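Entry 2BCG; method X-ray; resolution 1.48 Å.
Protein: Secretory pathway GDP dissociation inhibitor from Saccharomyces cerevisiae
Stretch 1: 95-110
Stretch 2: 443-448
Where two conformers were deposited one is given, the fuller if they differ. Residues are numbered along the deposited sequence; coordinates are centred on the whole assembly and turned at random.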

# COMPACT_ATOMS: atom_id res chain seq x y z
N GLY A 95 9.07 1.18 -12.17
CA GLY A 95 9.52 0.01 -11.44
C GLY A 95 8.60 -1.21 -11.54
O GLY A 95 7.49 -1.15 -12.06
N GLU A 96 9.09 -2.32 -11.02
CA GLU A 96 8.31 -3.55 -11.04
C GLU A 96 6.99 -3.45 -10.25
O GLU A 96 5.97 -4.02 -10.67
CB GLU A 96 9.13 -4.73 -10.52
CG GLU A 96 8.48 -6.09 -10.75
CD GLU A 96 8.30 -6.41 -12.24
OE1 GLU A 96 9.30 -6.33 -12.99
OE2 GLU A 96 7.16 -6.75 -12.67
N LEU A 97 6.96 -2.72 -9.12
CA LEU A 97 5.70 -2.63 -8.36
C LEU A 97 4.62 -1.97 -9.19
O LEU A 97 3.47 -2.43 -9.19
CB LEU A 97 5.91 -1.99 -6.97
CG LEU A 97 4.65 -1.89 -6.09
CD1 LEU A 97 3.99 -3.27 -5.91
CD2 LEU A 97 4.97 -1.25 -4.73
N THR A 98 4.99 -0.95 -9.96
CA THR A 98 3.97 -0.35 -10.82
C THR A 98 3.47 -1.39 -11.85
O THR A 98 2.26 -1.46 -12.13
CB THR A 98 4.42 0.96 -11.50
OG1 THR A 98 5.52 0.69 -12.36
CG2 THR A 98 4.84 1.96 -10.45
N ASN A 99 4.39 -2.17 -12.42
CA ASN A 99 4.05 -3.22 -13.40
C ASN A 99 3.05 -4.25 -12.79
O ASN A 99 2.08 -4.68 -13.43
CB ASN A 99 5.34 -3.90 -13.88
CG ASN A 99 5.11 -4.82 -15.09
OD1 ASN A 99 4.33 -4.51 -15.98
ND2 ASN A 99 5.78 -5.96 -15.09
N ILE A 100 3.30 -4.64 -11.54
CA ILE A 100 2.41 -5.58 -10.84
C ILE A 100 1.07 -4.93 -10.56
O ILE A 100 0.03 -5.54 -10.78
CB ILE A 100 3.05 -6.07 -9.54
CG1 ILE A 100 4.35 -6.83 -9.83
CG2 ILE A 100 2.07 -6.95 -8.71
CD1 ILE A 100 5.14 -7.16 -8.57
N LEU A 101 1.08 -3.70 -10.06
CA LEU A 101 -0.15 -2.97 -9.82
C LEU A 101 -1.04 -2.91 -11.04
O LEU A 101 -2.26 -3.10 -10.93
CB LEU A 101 0.16 -1.54 -9.34
CG LEU A 101 0.67 -1.42 -7.89
CD1 LEU A 101 1.35 -0.06 -7.73
CD2 LEU A 101 -0.49 -1.58 -6.86
N ILE A 102 -0.45 -2.61 -12.19
CA ILE A 102 -1.24 -2.49 -13.42
C ILE A 102 -1.78 -3.82 -13.90
O ILE A 102 -2.95 -3.90 -14.23
CB ILE A 102 -0.33 -1.93 -14.53
CG1 ILE A 102 0.05 -0.50 -14.20
CG2 ILE A 102 -1.01 -2.02 -15.87
CD1 ILE A 102 1.23 0.01 -14.99
N HIS A 103 -0.97 -4.87 -13.86
CA HIS A 103 -1.41 -6.19 -14.34
C HIS A 103 -2.52 -6.78 -13.47
O HIS A 103 -3.40 -7.47 -13.97
CB HIS A 103 -0.23 -7.17 -14.44
CG HIS A 103 0.57 -7.00 -15.70
ND1 HIS A 103 1.57 -6.06 -15.83
CD2 HIS A 103 0.50 -7.64 -16.90
CE1 HIS A 103 2.07 -6.12 -17.06
NE2 HIS A 103 1.44 -7.07 -17.72
N THR A 104 -2.49 -6.50 -12.16
CA THR A 104 -3.46 -7.06 -11.21
C THR A 104 -4.64 -6.17 -10.96
O THR A 104 -5.58 -6.56 -10.23
CB THR A 104 -2.81 -7.32 -9.83
OG1 THR A 104 -2.33 -6.07 -9.27
CG2 THR A 104 -1.69 -8.39 -9.89
N ASP A 105 -4.60 -4.95 -11.49
CA ASP A 105 -5.65 -3.96 -11.26
C ASP A 105 -5.79 -3.57 -9.77
O ASP A 105 -6.84 -3.08 -9.32
CB ASP A 105 -7.01 -4.39 -11.82
CG ASP A 105 -7.06 -4.40 -13.36
OD1 ASP A 105 -6.16 -3.86 -14.05
OD2 ASP A 105 -8.01 -5.00 -13.86
N VAL A 106 -4.72 -3.74 -9.02
CA VAL A 106 -4.71 -3.24 -7.61
C VAL A 106 -4.71 -1.70 -7.59
O VAL A 106 -5.06 -1.07 -6.60
CB VAL A 106 -3.61 -3.92 -6.78
CG1 VAL A 106 -3.42 -3.23 -5.43
CG2 VAL A 106 -4.00 -5.37 -6.60
N THR A 107 -4.43 -1.11 -8.77
CA THR A 107 -4.73 0.28 -9.00
C THR A 107 -6.19 0.66 -8.69
O THR A 107 -6.48 1.85 -8.45
CB THR A 107 -4.44 0.68 -10.48
OG1 THR A 107 -5.06 -0.27 -11.38
CG2 THR A 107 -2.93 0.69 -10.74
N ARG A 108 -7.10 -0.32 -8.68
CA ARG A 108 -8.50 -0.04 -8.30
C ARG A 108 -8.65 0.28 -6.81
O ARG A 108 -9.68 0.87 -6.39
CB ARG A 108 -9.38 -1.27 -8.58
CG ARG A 108 -9.60 -1.62 -10.02
CD ARG A 108 -10.26 -3.01 -10.01
NE ARG A 108 -10.72 -3.35 -11.34
CZ ARG A 108 -11.67 -4.24 -11.64
NH1 ARG A 108 -12.30 -4.98 -10.70
NH2 ARG A 108 -11.98 -4.39 -12.93
N TYR A 109 -7.64 -0.07 -6.01
CA TYR A 109 -7.78 0.01 -4.54
C TYR A 109 -6.83 1.03 -3.94
O TYR A 109 -6.86 1.29 -2.73
CB TYR A 109 -7.56 -1.36 -3.87
CG TYR A 109 -8.16 -2.52 -4.66
CD1 TYR A 109 -7.42 -3.65 -4.93
CD2 TYR A 109 -9.46 -2.44 -5.16
CE1 TYR A 109 -7.93 -4.71 -5.67
CE2 TYR A 109 -10.00 -3.49 -5.90
CZ TYR A 109 -9.23 -4.62 -6.16
OH TYR A 109 -9.70 -5.67 -6.95
N VAL A 110 -5.93 1.57 -4.79
CA VAL A 110 -4.90 2.51 -4.30
C VAL A 110 -4.70 3.58 -5.36
O VAL A 110 -4.52 3.26 -6.55
CB VAL A 110 -3.54 1.83 -4.07
CG1 VAL A 110 -2.58 2.82 -3.36
CG2 VAL A 110 -3.68 0.54 -3.26
N VAL A 443 5.25 -14.79 -14.15
CA VAL A 443 4.78 -14.18 -15.40
C VAL A 443 3.46 -13.52 -15.10
O VAL A 443 2.49 -14.18 -14.70
CB VAL A 443 4.68 -15.20 -16.57
CG1 VAL A 443 4.15 -14.50 -17.80
CG2 VAL A 443 6.05 -15.81 -16.85
N LEU A 444 3.44 -12.20 -15.24
CA LEU A 444 2.22 -11.45 -15.04
C LEU A 444 1.33 -11.57 -16.26
O LEU A 444 1.80 -11.48 -17.40
CB LEU A 444 2.53 -9.98 -14.75
CG LEU A 444 3.33 -9.67 -13.47
CD1 LEU A 444 3.83 -8.25 -13.55
CD2 LEU A 444 2.50 -9.88 -12.20
N LYS A 445 0.04 -11.77 -16.03
CA LYS A 445 -0.95 -11.65 -17.10
C LYS A 445 -1.86 -10.47 -16.76
O LYS A 445 -1.98 -10.09 -15.58
CB LYS A 445 -1.76 -12.94 -17.33
CG LYS A 445 -0.94 -14.23 -17.56
CD LYS A 445 -0.51 -14.89 -16.24
CE LYS A 445 0.56 -15.98 -16.44
NZ LYS A 445 1.11 -16.45 -15.12
N GLN A 446 -2.43 -9.84 -17.76
CA GLN A 446 -3.35 -8.76 -17.51
C GLN A 446 -4.66 -9.35 -16.96
O GLN A 446 -5.28 -10.20 -17.60
CB GLN A 446 -3.64 -7.93 -18.77
CG GLN A 446 -4.48 -6.70 -18.49
CD GLN A 446 -3.82 -5.78 -17.47
OE1 GLN A 446 -2.63 -5.48 -17.59
NE2 GLN A 446 -4.60 -5.31 -16.49
N ARG A 447 -5.03 -8.91 -15.75
CA ARG A 447 -6.28 -9.35 -15.11
C ARG A 447 -7.41 -9.00 -16.04
O ARG A 447 -7.46 -7.89 -16.59
CB ARG A 447 -6.47 -8.63 -13.76
CG ARG A 447 -7.78 -8.97 -13.03
CD ARG A 447 -7.73 -8.43 -11.60
NE ARG A 447 -9.05 -8.44 -10.99
CZ ARG A 447 -9.38 -7.70 -9.92
NH1 ARG A 447 -8.46 -6.90 -9.34
NH2 ARG A 447 -10.60 -7.76 -9.40
N GLN A 448 -8.31 -9.96 -16.22
CA GLN A 448 -9.51 -9.72 -17.01
C GLN A 448 -10.73 -9.52 -16.10
O GLN A 448 -11.48 -8.55 -16.27
CB GLN A 448 -9.73 -10.84 -18.05
CG GLN A 448 -8.60 -11.00 -19.10
CD GLN A 448 -8.13 -9.67 -19.74
OE1 GLN A 448 -8.93 -8.78 -20.02
NE2 GLN A 448 -6.83 -9.56 -19.99

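How does an extended tail find partners on a helix? It runs alongside the helix's last turns to the C-terminal end, where the last carbonyls have no further turn to bond to. Residues 443-448 form no regular helix or strand, and the CA atoms come nearest at His 103 and Gln 446, 4.5 Å apart. Asp 105, with positive phi, ends the helix in a Schellman motif. The bonds back into the last turn are weak: Asp 105 N to Ile 102 O at 3.4 Å and Val 106 N to Leu 101 O at 3.2 Å.

What satisfies the carbonyls at this end? Three consecutive oxygens receive donors from the tail. Gln 446 NE2 gives a hydrogen bond to Ile 102 O at 3.1 Å, supplementing the weak bond from Asp 105 N. The backbone Arg 447 N bonds to His 103 O at 2.8 Å, and Arg 447 NH1 reaches Thr 104 O at 3.0 Å with a nearly straight N-H...O angle of 171°. Backbone and side-chain donors of the tail thus both serve these carbonyls. Thr 104 OG1 bonds to Ile 100 O at 2.9 Å.

How is the Arg 447 guanidinium held? Its side chain is extended, with chi1 to chi3 all t, which carries the charged end past Asp 105. There NH1 has two acceptors near the guanidinium plane, Thr 104 O and Tyr 109 OH, the latter hydrogen bond also 3.0 Å; NH2 is satisfied elsewhere in the structure. Over one face lies the guanidinium of Arg 108, with Arg 108 NH1 and Arg 447 NH2 3.5 Å apart despite their like charges. Asp 105 supplies a nearby negative charge, but its OD2 is 4.6 Å from Arg 447 NE and well out of the guanidinium plane, so the attraction is one of charge without a directed N-H.

What packs around His 103 and Leu 444? The imidazole sits between two tail residues: Leu 444 CB lies over one face, 3.9 Å from the ring centroid in a CH-pi contact, and Gln 446 OE1 lies over the opposite face. The ring is anchored by its own helix, since His 103 ND1 donates to Asn 99 O at 2.8 Å. Farther along, Leu 444 CD1 meets Ile 100 CG1 at 4.0 Å and approaches Asn 99 ND2 to 3.4 Å. Asn 99 ND2 is nonetheless satisfied, donating to Glu 96 OE2 at 2.9 Å.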